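Periplasmic binding protein (Thermotoga lettingae TMO, PDB 4RY8) binds 5-methylthioribose between its two lobes and probably serves as the solute-binding component of a sugar transporter. Local coordinates at residues Q38-E43 and A322-N327; V72-I77 and A268-E273; A190-K195 and A219-Q224; R214-A219 and F225-V230. One frame throughout, in Å; residues are numbered along the deposited sequence.

Contact 1. Residues Q38-E43 and A322-N327; sequences QSMARE and ALTEKN
Thr324 and Asn327, near the C-terminus of the model, meet Met40 and Glu43 near the end of helix 28-44, so that helix 318-326 is laid against the outside of an alpha/beta lobe of the periplasmic binding protein fold. The polar part is a single hydrogen bond from side chain to backbone. ND2 of Asn327 donates to the carbonyl O of Glu43 at 2.7 Å, with an N-H...O angle of 154°. Because Glu43 sits in the last turn of its helix, the amide reaches a carbonyl close to the helix end.

The apolar part centres on Thr324, whose methyl CG2 faces the other helix. CG2 lies beside the backbone N and OG1 points between that N and the carbonyl carbon (chi1 62°), which leaves the hydroxyl to bond with the O of Lys321 in its own helix. The methyl meets CE of Met40 at 3.9 Å, the two side chains crossing at about a right angle. Met40 gets there through bends at chi2 and chi3, while the side chain also rests on Arg260, Val263 and Arg264 of helix 255-270. Glu43 turns its carboxylate to a salt bridge with Arg260, leaving its CB to lie 4.2 Å from the Thr324 methyl.

Seen from Glu43 O, the amide nitrogen of Asn327 stands above the carbonyl plane, 38° out of it.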
loop_
_atom_site.group_PDB
_atom_site.type_symbol
_atom_site.label_atom_id
_atom_site.label_comp_id
_atom_site.label_asym_id
_atom_site.label_seq_id
_atom_site.Cartn_x
_atom_site.Cartn_y
_atom_site.Cartn_z
ATOM N N GLN C 38 -20.406 -21.247 -4.154
ATOM C CA GLN C 38 -21.175 -22.506 -4.133
ATOM C C GLN C 38 -20.650 -23.512 -3.137
ATOM O O GLN C 38 -21.446 -24.166 -2.459
ATOM C CB GLN C 38 -21.226 -23.136 -5.520
ATOM C CG GLN C 38 -21.980 -22.272 -6.515
ATOM C CD GLN C 38 -21.599 -22.557 -7.947
ATOM O OE1 GLN C 38 -20.541 -23.124 -8.223
ATOM N NE2 GLN C 38 -22.459 -22.165 -8.873
ATOM N N SER C 39 -19.326 -23.637 -3.019
ATOM C CA SER C 39 -18.791 -24.558 -2.025
ATOM C C SER C 39 -19.073 -24.067 -0.603
ATOM O O SER C 39 -19.265 -24.904 0.265
ATOM C CB SER C 39 -17.298 -24.853 -2.212
ATOM O OG SER C 39 -16.489 -23.712 -1.972
ATOM N N MET C 40 -19.104 -22.743 -0.351
ATOM C CA MET C 40 -19.415 -22.260 1.005
ATOM C C MET C 40 -20.890 -22.502 1.308
ATOM O O MET C 40 -21.227 -22.937 2.405
ATOM C CB MET C 40 -19.060 -20.777 1.245
ATOM C CG MET C 40 -19.031 -20.349 2.712
ATOM S SD MET C 40 -17.560 -20.855 3.661
ATOM C CE MET C 40 -18.095 -22.302 4.554
ATOM N N ALA C 41 -21.769 -22.211 0.349
ATOM C CA ALA C 41 -23.203 -22.456 0.565
ATOM C C ALA C 41 -23.427 -23.939 0.840
ATOM O O ALA C 41 -24.175 -24.297 1.742
ATOM C CB ALA C 41 -24.021 -21.995 -0.629
ATOM N N ARG C 42 -22.761 -24.800 0.071
ATOM C CA ARG C 42 -22.836 -26.260 0.309
ATOM C C ARG C 42 -22.479 -26.605 1.744
ATOM O O ARG C 42 -23.115 -27.467 2.371
ATOM C CB ARG C 42 -21.880 -27.026 -0.614
ATOM C CG ARG C 42 -22.420 -28.333 -1.197
ATOM C CD ARG C 42 -22.498 -28.223 -2.714
ATOM N NE ARG C 42 -21.173 -27.919 -3.257
ATOM C CZ ARG C 42 -20.921 -27.207 -4.357
ATOM N NH1 ARG C 42 -21.902 -26.697 -5.101
ATOM N NH2 ARG C 42 -19.662 -26.996 -4.709
ATOM N N GLU C 43 -21.435 -25.959 2.246
ATOM C CA GLU C 43 -20.936 -26.213 3.584
ATOM C C GLU C 43 -21.852 -25.766 4.723
ATOM O O GLU C 43 -21.891 -26.421 5.775
ATOM C CB GLU C 43 -19.527 -25.635 3.733
ATOM C CG GLU C 43 -18.449 -26.576 3.187
ATOM C CD GLU C 43 -17.097 -25.900 3.064
ATOM O OE1 GLU C 43 -16.762 -25.083 3.962
ATOM O OE2 GLU C 43 -16.382 -26.164 2.062
ATOM N N ALA C 322 -18.886 -24.141 13.766
ATOM C CA ALA C 322 -19.489 -25.334 14.380
ATOM C C ALA C 322 -20.508 -25.969 13.432
ATOM O O ALA C 322 -20.532 -27.174 13.259
ATOM C CB ALA C 322 -20.155 -24.985 15.702
ATOM N N LEU C 323 -21.334 -25.138 12.808
ATOM C CA LEU C 323 -22.314 -25.596 11.822
ATOM C C LEU C 323 -21.678 -26.330 10.629
ATOM O O LEU C 323 -22.160 -27.383 10.231
ATOM C CB LEU C 323 -23.129 -24.401 11.329
ATOM C CG LEU C 323 -24.156 -24.617 10.239
ATOM C CD1 LEU C 323 -25.074 -25.791 10.537
ATOM C CD2 LEU C 323 -24.948 -23.332 10.082
ATOM N N THR C 324 -20.603 -25.776 10.064
ATOM C CA THR C 324 -19.857 -26.463 8.996
ATOM C C THR C 324 -19.218 -27.794 9.473
ATOM O O THR C 324 -18.930 -28.662 8.650
ATOM C CB THR C 324 -18.753 -25.573 8.363
ATOM O OG1 THR C 324 -17.782 -25.224 9.351
ATOM C CG2 THR C 324 -19.326 -24.274 7.735
ATOM N N GLU C 325 -18.999 -27.953 10.782
ATOM C CA GLU C 325 -18.544 -29.239 11.341
ATOM C C GLU C 325 -19.634 -30.293 11.169
ATOM O O GLU C 325 -19.371 -31.393 10.677
ATOM C CB GLU C 325 -18.183 -29.138 12.831
ATOM C CG GLU C 325 -17.170 -28.060 13.200
ATOM C CD GLU C 325 -15.831 -28.213 12.505
ATOM O OE1 GLU C 325 -15.414 -29.364 12.248
ATOM O OE2 GLU C 325 -15.188 -27.179 12.233
ATOM N N LYS C 326 -20.855 -29.953 11.581
ATOM C CA LYS C 326 -21.993 -30.888 11.527
ATOM C C LYS C 326 -22.385 -31.330 10.106
ATOM O O LYS C 326 -22.887 -32.435 9.930
ATOM C CB LYS C 326 -23.216 -30.291 12.244
ATOM N N ASN C 327 -22.160 -30.477 9.104
ATOM C CA ASN C 327 -22.457 -30.815 7.701
ATOM C C ASN C 327 -21.269 -31.500 7.048
ATOM O O ASN C 327 -20.321 -31.893 7.729
ATOM C CB ASN C 327 -22.819 -29.565 6.881
ATOM C CG ASN C 327 -23.911 -28.725 7.525
ATOM O OD1 ASN C 327 -24.637 -29.184 8.404
ATOM N ND2 ASN C 327 -24.014 -27.470 7.100
#

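Contact 2. Residues V72-I77 and A268-E273; sequences VDAIII and ALVGGE
Val270, in the last turn of helix 255-270, packs onto the start of strand 74-78, a helix-on-sheet contact in the lobe of the periplasmic binding protein fold whose central sheet is wholly parallel. From CB, which is directed at the strand, the side chain splits into two methyls that do different work. CG1 stands anti to the backbone N (chi1 168°) and comes no closer to Asp73 than 4.1 Å, at its CB. CG2, placed beside the backbone N by the same torsion, is the branch that goes in. It lies 3.6 Å from CB of Asp73 and 3.7 Å from the carbonyl O of that residue, then meets CB of Ala74 at 3.8 Å. One methyl thus covers the step where the loop residue gives way to the strand, and the small side chain of Ala74 lets the helix end come close.

Asp73 offers the valine its CB and sends its carboxylate to another part of the fold: OD1 accepts a hydrogen bond from the backbone N of Arg17 at the start of the neighbouring strand 17-22. Ala74 also touches Arg98 of strand 98-102, which flanks strand 74-78 opposite strand 17-22.

Directly after Val270 the helix closes in a Schellman motif, with Gly272 at positive phi (90°), where a side chain would jam against the preceding carbonyl. Its two bonds run from Gly272 N to Leu269 O, 2.8 Å, and from Glu273 N to Ala268 O, 3.1 Å.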
loop_
_atom_site.group_PDB
_atom_site.type_symbol
_atom_site.label_atom_id
_atom_site.label_comp_id
_atom_site.label_asym_id
_atom_site.label_seq_id
_atom_site.Cartn_x
_atom_site.Cartn_y
_atom_site.Cartn_z
ATOM N N VAL C 72 -35.782 -13.031 0.014
ATOM C CA VAL C 72 -34.597 -13.798 0.436
ATOM C C VAL C 72 -34.094 -13.219 1.769
ATOM O O VAL C 72 -34.393 -12.075 2.120
ATOM C CB VAL C 72 -33.473 -13.749 -0.627
ATOM C CG1 VAL C 72 -33.947 -14.384 -1.934
ATOM C CG2 VAL C 72 -32.994 -12.314 -0.880
ATOM N N ASP C 73 -33.366 -14.040 2.512
ATOM C CA ASP C 73 -32.768 -13.619 3.746
ATOM C C ASP C 73 -31.646 -12.559 3.550
ATOM O O ASP C 73 -31.472 -11.636 4.364
ATOM C CB ASP C 73 -32.254 -14.867 4.487
ATOM C CG ASP C 73 -33.367 -15.816 4.845
ATOM O OD1 ASP C 73 -33.746 -16.684 4.020
ATOM O OD2 ASP C 73 -33.905 -15.657 5.952
ATOM N N ALA C 74 -30.884 -12.679 2.472
ATOM C CA ALA C 74 -29.850 -11.694 2.188
ATOM C C ALA C 74 -29.494 -11.634 0.720
ATOM O O ALA C 74 -29.657 -12.617 -0.004
ATOM C CB ALA C 74 -28.592 -12.025 3.001
ATOM N N ILE C 75 -29.013 -10.460 0.296
ATOM C CA ILE C 75 -28.452 -10.262 -1.022
ATOM C C ILE C 75 -26.947 -9.898 -0.988
ATOM O O ILE C 75 -26.526 -8.961 -0.283
ATOM C CB ILE C 75 -29.259 -9.171 -1.762
ATOM C CG1 ILE C 75 -30.737 -9.523 -1.732
ATOM C CG2 ILE C 75 -28.805 -9.058 -3.204
ATOM C CD1 ILE C 75 -31.647 -8.440 -2.268
ATOM N N ILE C 76 -26.145 -10.616 -1.771
ATOM C CA ILE C 76 -24.814 -10.171 -2.096
ATOM C C ILE C 76 -24.865 -9.388 -3.421
ATOM O O ILE C 76 -25.286 -9.903 -4.465
ATOM C CB ILE C 76 -23.839 -11.348 -2.232
ATOM C CG1 ILE C 76 -23.929 -12.210 -0.970
ATOM C CG2 ILE C 76 -22.417 -10.860 -2.440
ATOM C CD1 ILE C 76 -23.504 -13.638 -1.194
ATOM N N ILE C 77 -24.460 -8.137 -3.363
ATOM C CA ILE C 77 -24.266 -7.345 -4.548
ATOM C C ILE C 77 -22.793 -7.312 -4.984
ATOM O O ILE C 77 -21.903 -6.764 -4.312
ATOM C CB ILE C 77 -24.851 -5.967 -4.387
ATOM C CG1 ILE C 77 -26.323 -6.119 -3.993
ATOM C CG2 ILE C 77 -24.722 -5.218 -5.704
ATOM C CD1 ILE C 77 -27.036 -4.821 -3.823
ATOM N N ALA C 268 -23.553 -14.932 8.027
ATOM C CA ALA C 268 -23.331 -14.318 9.333
ATOM C C ALA C 268 -24.377 -13.243 9.634
ATOM O O ALA C 268 -24.948 -13.207 10.731
ATOM C CB ALA C 268 -21.919 -13.743 9.422
ATOM N N LEU C 269 -24.641 -12.362 8.673
ATOM C CA LEU C 269 -25.649 -11.309 8.893
ATOM C C LEU C 269 -27.009 -11.902 9.189
ATOM O O LEU C 269 -27.680 -11.456 10.098
ATOM C CB LEU C 269 -25.764 -10.380 7.685
ATOM C CG LEU C 269 -24.529 -9.551 7.394
ATOM C CD1 LEU C 269 -24.613 -8.978 5.986
ATOM C CD2 LEU C 269 -24.323 -8.469 8.456
ATOM N N VAL C 270 -27.408 -12.921 8.431
ATOM C CA VAL C 270 -28.713 -13.566 8.641
ATOM C C VAL C 270 -28.794 -14.138 10.071
ATOM O O VAL C 270 -29.820 -14.021 10.720
ATOM C CB VAL C 270 -29.002 -14.654 7.571
ATOM C CG1 VAL C 270 -30.209 -15.497 7.967
ATOM C CG2 VAL C 270 -29.229 -14.007 6.200
ATOM N N GLY C 271 -27.694 -14.711 10.552
ATOM C CA GLY C 271 -27.556 -15.119 11.953
ATOM C C GLY C 271 -27.540 -14.017 13.022
ATOM O O GLY C 271 -27.430 -14.319 14.207
ATOM N N GLY C 272 -27.639 -12.748 12.625
ATOM C CA GLY C 272 -27.711 -11.634 13.577
ATOM C C GLY C 272 -26.366 -11.044 13.978
ATOM O O GLY C 272 -26.308 -10.154 14.825
ATOM N N GLU C 273 -25.286 -11.532 13.374
ATOM C CA GLU C 273 -23.948 -11.055 13.673
ATOM C C GLU C 273 -23.677 -9.666 13.069
ATOM O O GLU C 273 -24.076 -9.379 11.940
ATOM C CB GLU C 273 -22.902 -12.034 13.143
ATOM C CG GLU C 273 -22.931 -13.395 13.786
ATOM C CD GLU C 273 -22.372 -13.418 15.209
ATOM O OE1 GLU C 273 -21.645 -12.488 15.624
ATOM O OE2 GLU C 273 -22.663 -14.391 15.917
#

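Contact 3. Residues A190-K195 and A219-Q224; sequences AAMKEK and AGKSDQ
Met192 and Lys221 reach toward each other from facing segments and slide past in opposite directions, so that they touch along their flanks. The methionine comes from the last turns of helix 180-194, the lysine from the loop that follows helix 206-219, and both point CB at the opposite segment. Lys221 is extended beyond CG, its chi3 of 179° keeping the aliphatic chain straight, and it lays CD against the sulfur of Met192, SD to CD 4.2 Å. This is a van der Waals contact of the methylene chain; the ammonium group of the lysine runs on past the sulfur.

Met192 itself is straight as far as SD and then bends, chi3 -77°. The bend takes the methyl CE off the line of the lysine and turns it to Ala219, where CE meets CB at 4.1 Å. Sulfur and methyl therefore serve different partners, one on each side of Gly220. The glycine takes positive phi (85°) in the Schellman motif that ends helix 206-219, and this turn brings the alanine and the lysine round to the same methionine. No hydrogen bond joins the two segments, and with Ala219 exposed the contact lies at the outer edge of the mixed-sheet lobe of the periplasmic binding protein fold.

Farther in, the buried Met192 also rests on Ala215 and Ile216 of helix 206-219 and on Phe225, at the approach to the strand that follows. Helix 180-194 is thereby packed beside helix 206-219, while its Ala191 leans on Ile173 of strand 167-173.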
loop_
_atom_site.group_PDB
_atom_site.type_symbol
_atom_site.label_atom_id
_atom_site.label_comp_id
_atom_site.label_asym_id
_atom_site.label_seq_id
_atom_site.Cartn_x
_atom_site.Cartn_y
_atom_site.Cartn_z
ATOM N N ALA C 190 -3.144 -2.895 -32.290
ATOM C CA ALA C 190 -3.170 -1.504 -32.800
ATOM C C ALA C 190 -2.322 -0.556 -31.960
ATOM O O ALA C 190 -1.620 0.285 -32.529
ATOM C CB ALA C 190 -4.617 -0.981 -32.910
ATOM N N ALA C 191 -2.387 -0.677 -30.625
ATOM C CA ALA C 191 -1.606 0.148 -29.697
ATOM C C ALA C 191 -0.078 0.018 -29.881
ATOM O O ALA C 191 0.631 1.010 -29.799
ATOM C CB ALA C 191 -1.983 -0.143 -28.241
ATOM N N MET C 192 0.409 -1.194 -30.142
ATOM C CA MET C 192 1.823 -1.417 -30.406
ATOM C C MET C 192 2.261 -0.725 -31.700
ATOM O O MET C 192 3.403 -0.246 -31.796
ATOM C CB MET C 192 2.147 -2.931 -30.494
ATOM C CG MET C 192 2.067 -3.689 -29.191
ATOM S SD MET C 192 2.690 -5.426 -29.305
ATOM C CE MET C 192 1.335 -6.217 -30.103
ATOM N N LYS C 193 1.381 -0.675 -32.697
ATOM C CA LYS C 193 1.731 0.020 -33.931
ATOM C C LYS C 193 1.647 1.526 -33.768
ATOM O O LYS C 193 2.442 2.225 -34.375
ATOM C CB LYS C 193 0.882 -0.415 -35.125
ATOM C CG LYS C 193 1.136 -1.860 -35.552
ATOM C CD LYS C 193 1.176 -1.991 -37.064
ATOM C CE LYS C 193 0.617 -3.318 -37.545
ATOM N NZ LYS C 193 -0.873 -3.299 -37.577
ATOM N N GLU C 194 0.689 2.026 -32.979
ATOM C CA GLU C 194 0.552 3.469 -32.777
ATOM C C GLU C 194 1.688 4.015 -31.856
ATOM O O GLU C 194 2.140 5.146 -32.032
ATOM C CB GLU C 194 -0.845 3.821 -32.232
ATOM C CG GLU C 194 -1.159 5.321 -32.126
ATOM C CD GLU C 194 -1.214 6.058 -33.469
ATOM O OE1 GLU C 194 -1.375 7.298 -33.450
ATOM O OE2 GLU C 194 -1.099 5.423 -34.543
ATOM N N LYS C 195 2.140 3.214 -30.891
ATOM C CA LYS C 195 3.205 3.615 -29.944
ATOM C C LYS C 195 4.362 2.622 -29.967
ATOM O O LYS C 195 4.488 1.771 -29.111
ATOM C CB LYS C 195 2.666 3.746 -28.539
ATOM C CG LYS C 195 1.377 4.535 -28.420
ATOM C CD LYS C 195 1.545 6.025 -28.635
ATOM C CE LYS C 195 0.162 6.656 -28.661
ATOM N NZ LYS C 195 0.200 8.077 -29.071
ATOM N N ALA C 219 2.832 -11.178 -32.154
ATOM C CA ALA C 219 3.711 -10.272 -32.877
ATOM C C ALA C 219 5.177 -10.676 -32.787
ATOM O O ALA C 219 5.977 -10.186 -33.565
ATOM C CB ALA C 219 3.527 -8.845 -32.419
ATOM N N GLY C 220 5.521 -11.575 -31.870
ATOM C CA GLY C 220 6.898 -12.078 -31.754
ATOM C C GLY C 220 7.750 -11.146 -30.903
ATOM O O GLY C 220 8.972 -11.233 -30.932
ATOM N N LYS C 221 7.088 -10.280 -30.136
ATOM C CA LYS C 221 7.748 -9.204 -29.380
ATOM C C LYS C 221 7.887 -9.447 -27.878
ATOM O O LYS C 221 7.967 -8.487 -27.064
ATOM C CB LYS C 221 6.982 -7.930 -29.570
ATOM C CG LYS C 221 6.877 -7.492 -31.001
ATOM C CD LYS C 221 6.430 -6.047 -31.089
ATOM C CE LYS C 221 6.352 -5.600 -32.537
ATOM N NZ LYS C 221 5.752 -4.250 -32.633
ATOM N N SER C 222 7.941 -10.705 -27.482
ATOM C CA SER C 222 8.009 -10.999 -26.060
ATOM C C SER C 222 9.177 -10.326 -25.338
ATOM O O SER C 222 9.075 -10.042 -24.147
ATOM C CB SER C 222 8.030 -12.503 -25.826
ATOM O OG SER C 222 6.736 -13.045 -26.032
ATOM N N ASP C 223 10.285 -10.069 -26.031
ATOM C CA ASP C 223 11.459 -9.518 -25.349
ATOM C C ASP C 223 11.520 -7.994 -25.350
ATOM O O ASP C 223 12.398 -7.432 -24.717
ATOM C CB ASP C 223 12.764 -10.161 -25.873
ATOM C CG ASP C 223 13.167 -9.673 -27.252
ATOM O OD1 ASP C 223 12.413 -8.907 -27.886
ATOM O OD2 ASP C 223 14.256 -10.072 -27.706
ATOM N N GLN C 224 10.597 -7.336 -26.055
ATOM C CA GLN C 224 10.480 -5.876 -26.060
ATOM C C GLN C 224 9.457 -5.364 -25.030
ATOM O O GLN C 224 9.274 -4.152 -24.876
ATOM C CB GLN C 224 10.035 -5.385 -27.435
ATOM C CG GLN C 224 10.915 -5.848 -28.591
ATOM C CD GLN C 224 10.365 -5.427 -29.946
ATOM O OE1 GLN C 224 9.652 -4.423 -30.063
ATOM N NE2 GLN C 224 10.688 -6.200 -30.982
#

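Contact 4. Residues R214-A219 and F225-V230; sequences RAIMQA and FKVYSV
This is a buried, wholly apolar contact inside a beta-alpha-beta unit of the periplasmic binding protein fold: helix 206-219, which follows strand 200-203, packs back on strand 226-230, the strand it leads into. Ile216 does the work from the helix side. Its CG1 branch lies beside the backbone N (chi1 -72°) and carries CD1 down to the strand, where the methyl settles between two residues. It touches CB of Phe225 at 3.9 Å and CG2 of Val227 at 3.7 Å.

Phe225 and Val227 lie two apart along the chain, and both direct their CB at the helix, whereas Lys226 between them points away. Val201 of the adjoining strand 200-203 packs against both, and Pro246 adds to the surroundings of Ile216. An alanine in place of Ile216 removes CG1, CG2 and CD1, which would probably open a gap between helix and strand and cost the ring of Phe225 its contact with CG1 and Val227 its contact with CD1.

The ring of Phe225 is met on one face: Ile216 CG1 sits over it, nearest the CG-CD2 side, 4.1 Å from CD2.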
loop_
_atom_site.group_PDB
_atom_site.type_symbol
_atom_site.label_atom_id
_atom_site.label_comp_id
_atom_site.label_asym_id
_atom_site.label_seq_id
_atom_site.Cartn_x
_atom_site.Cartn_y
_atom_site.Cartn_z
ATOM N N ARG C 214 -1.131 -12.207 -25.335
ATOM C CA ARG C 214 -1.290 -12.943 -26.559
ATOM C C ARG C 214 -0.970 -12.055 -27.770
ATOM O O ARG C 214 -0.367 -12.503 -28.702
ATOM C CB ARG C 214 -2.691 -13.510 -26.672
ATOM C CG ARG C 214 -3.058 -14.489 -25.605
ATOM C CD ARG C 214 -4.491 -14.912 -25.752
ATOM N NE ARG C 214 -4.823 -15.791 -24.642
ATOM C CZ ARG C 214 -5.960 -15.773 -23.957
ATOM N NH1 ARG C 214 -6.936 -14.898 -24.235
ATOM N NH2 ARG C 214 -6.106 -16.638 -22.957
ATOM N N ALA C 215 -1.375 -10.787 -27.732
ATOM C CA ALA C 215 -1.023 -9.854 -28.794
ATOM C C ALA C 215 0.499 -9.744 -28.957
ATOM O O ALA C 215 1.027 -9.820 -30.067
ATOM C CB ALA C 215 -1.625 -8.487 -28.505
ATOM N N ILE C 216 1.181 -9.592 -27.826
ATOM C CA ILE C 216 2.650 -9.509 -27.764
ATOM C C ILE C 216 3.324 -10.776 -28.332
ATOM O O ILE C 216 4.275 -10.705 -29.128
ATOM C CB ILE C 216 3.139 -9.243 -26.316
ATOM C CG1 ILE C 216 2.799 -7.806 -25.938
ATOM C CG2 ILE C 216 4.651 -9.459 -26.200
ATOM C CD1 ILE C 216 2.730 -7.568 -24.461
ATOM N N MET C 217 2.823 -11.935 -27.945
ATOM C CA MET C 217 3.476 -13.156 -28.363
ATOM C C MET C 217 3.219 -13.388 -29.854
ATOM O O MET C 217 4.123 -13.793 -30.583
ATOM C CB MET C 217 3.026 -14.318 -27.498
ATOM C CG MET C 217 3.477 -14.143 -26.048
ATOM S SD MET C 217 3.065 -15.549 -24.997
ATOM C CE MET C 217 1.336 -15.801 -25.322
ATOM N N GLN C 218 2.009 -13.092 -30.325
ATOM C CA GLN C 218 1.705 -13.293 -31.726
ATOM C C GLN C 218 2.610 -12.416 -32.588
ATOM O O GLN C 218 3.088 -12.848 -33.621
ATOM C CB GLN C 218 0.242 -12.995 -32.017
ATOM C CG GLN C 218 -0.060 -13.074 -33.511
ATOM C CD GLN C 218 -1.501 -12.824 -33.853
ATOM O OE1 GLN C 218 -2.388 -13.049 -33.042
ATOM N NE2 GLN C 218 -1.741 -12.363 -35.071
ATOM N N ALA C 219 2.832 -11.178 -32.154
ATOM C CA ALA C 219 3.711 -10.272 -32.877
ATOM C C ALA C 219 5.177 -10.676 -32.787
ATOM O O ALA C 219 5.977 -10.186 -33.565
ATOM C CB ALA C 219 3.527 -8.845 -32.419
ATOM N N PHE C 225 8.788 -6.283 -24.335
ATOM C CA PHE C 225 7.747 -5.936 -23.385
ATOM C C PHE C 225 7.864 -6.660 -22.056
ATOM O O PHE C 225 8.401 -7.775 -21.965
ATOM C CB PHE C 225 6.385 -6.255 -23.991
ATOM C CG PHE C 225 5.883 -5.202 -24.929
ATOM C CD1 PHE C 225 5.237 -4.076 -24.437
ATOM C CD2 PHE C 225 6.043 -5.330 -26.299
ATOM C CE1 PHE C 225 4.775 -3.087 -25.285
ATOM C CE2 PHE C 225 5.576 -4.325 -27.153
ATOM C CZ PHE C 225 4.960 -3.213 -26.649
ATOM N N LYS C 226 7.348 -6.002 -21.024
ATOM C CA LYS C 226 7.143 -6.634 -19.732
ATOM C C LYS C 226 5.736 -6.287 -19.291
ATOM O O LYS C 226 5.328 -5.151 -19.415
ATOM C CB LYS C 226 8.201 -6.152 -18.739
ATOM C CG LYS C 226 9.569 -6.764 -18.992
ATOM C CD LYS C 226 10.391 -6.717 -17.724
ATOM C CE LYS C 226 11.858 -6.984 -17.997
ATOM N NZ LYS C 226 12.598 -7.007 -16.701
ATOM N N VAL C 227 4.980 -7.283 -18.860
ATOM C CA VAL C 227 3.580 -7.109 -18.532
ATOM C C VAL C 227 3.343 -7.318 -17.055
ATOM O O VAL C 227 3.830 -8.269 -16.493
ATOM C CB VAL C 227 2.673 -8.059 -19.340
ATOM C CG1 VAL C 227 1.189 -7.731 -19.065
ATOM C CG2 VAL C 227 2.999 -7.947 -20.828
ATOM N N TYR C 228 2.618 -6.377 -16.457
ATOM C CA TYR C 228 2.254 -6.352 -15.042
ATOM C C TYR C 228 0.728 -6.370 -15.003
ATOM O O TYR C 228 0.083 -5.594 -15.722
ATOM C CB TYR C 228 2.818 -5.074 -14.360
ATOM C CG TYR C 228 4.351 -5.051 -14.444
ATOM C CD1 TYR C 228 5.000 -4.698 -15.635
ATOM C CD2 TYR C 228 5.147 -5.450 -13.379
ATOM C CE1 TYR C 228 6.380 -4.708 -15.742
ATOM C CE2 TYR C 228 6.531 -5.467 -13.498
ATOM C CZ TYR C 228 7.133 -5.112 -14.668
ATOM O OH TYR C 228 8.477 -5.128 -14.800
ATOM N N SER C 229 0.151 -7.253 -14.187
ATOM C CA SER C 229 -1.302 -7.347 -14.081
ATOM C C SER C 229 -1.803 -7.460 -12.638
ATOM O O SER C 229 -1.055 -7.404 -11.669
ATOM C CB SER C 229 -1.782 -8.544 -14.878
ATOM O OG SER C 229 -1.314 -9.720 -14.190
ATOM N N VAL C 230 -3.106 -7.582 -12.537
ATOM C CA VAL C 230 -3.760 -7.956 -11.348
ATOM C C VAL C 230 -4.455 -9.297 -11.599
ATOM O O VAL C 230 -4.837 -9.616 -12.741
ATOM C CB VAL C 230 -4.786 -6.850 -10.994
ATOM C CG1 VAL C 230 -5.563 -7.155 -9.761
ATOM C CG2 VAL C 230 -4.068 -5.554 -10.792
#

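Contacts 1 and 2 belong to one lobe and contacts 3 and 4 to the other, on opposite sides of the chain's centre. Contact 4 is the true core contact, buried and purely apolar; contacts 1, 2 and 3 are partly buried, and contacts 1 and 3 each include an exposed residue. Only contact 1 has a hydrogen bond across it. Helix 255-270 links the first pair, since Met40 of contact 1 rests on it and its last turn forms contact 2. Contacts 3 and 4 touch directly: they share Ala219, and Lys221 N probably hydrogen-bonds to Ile216 O at 3.0 Å. Contact 3 thus continues outward, helix against loop, the helix-on-strand packing of contact 4.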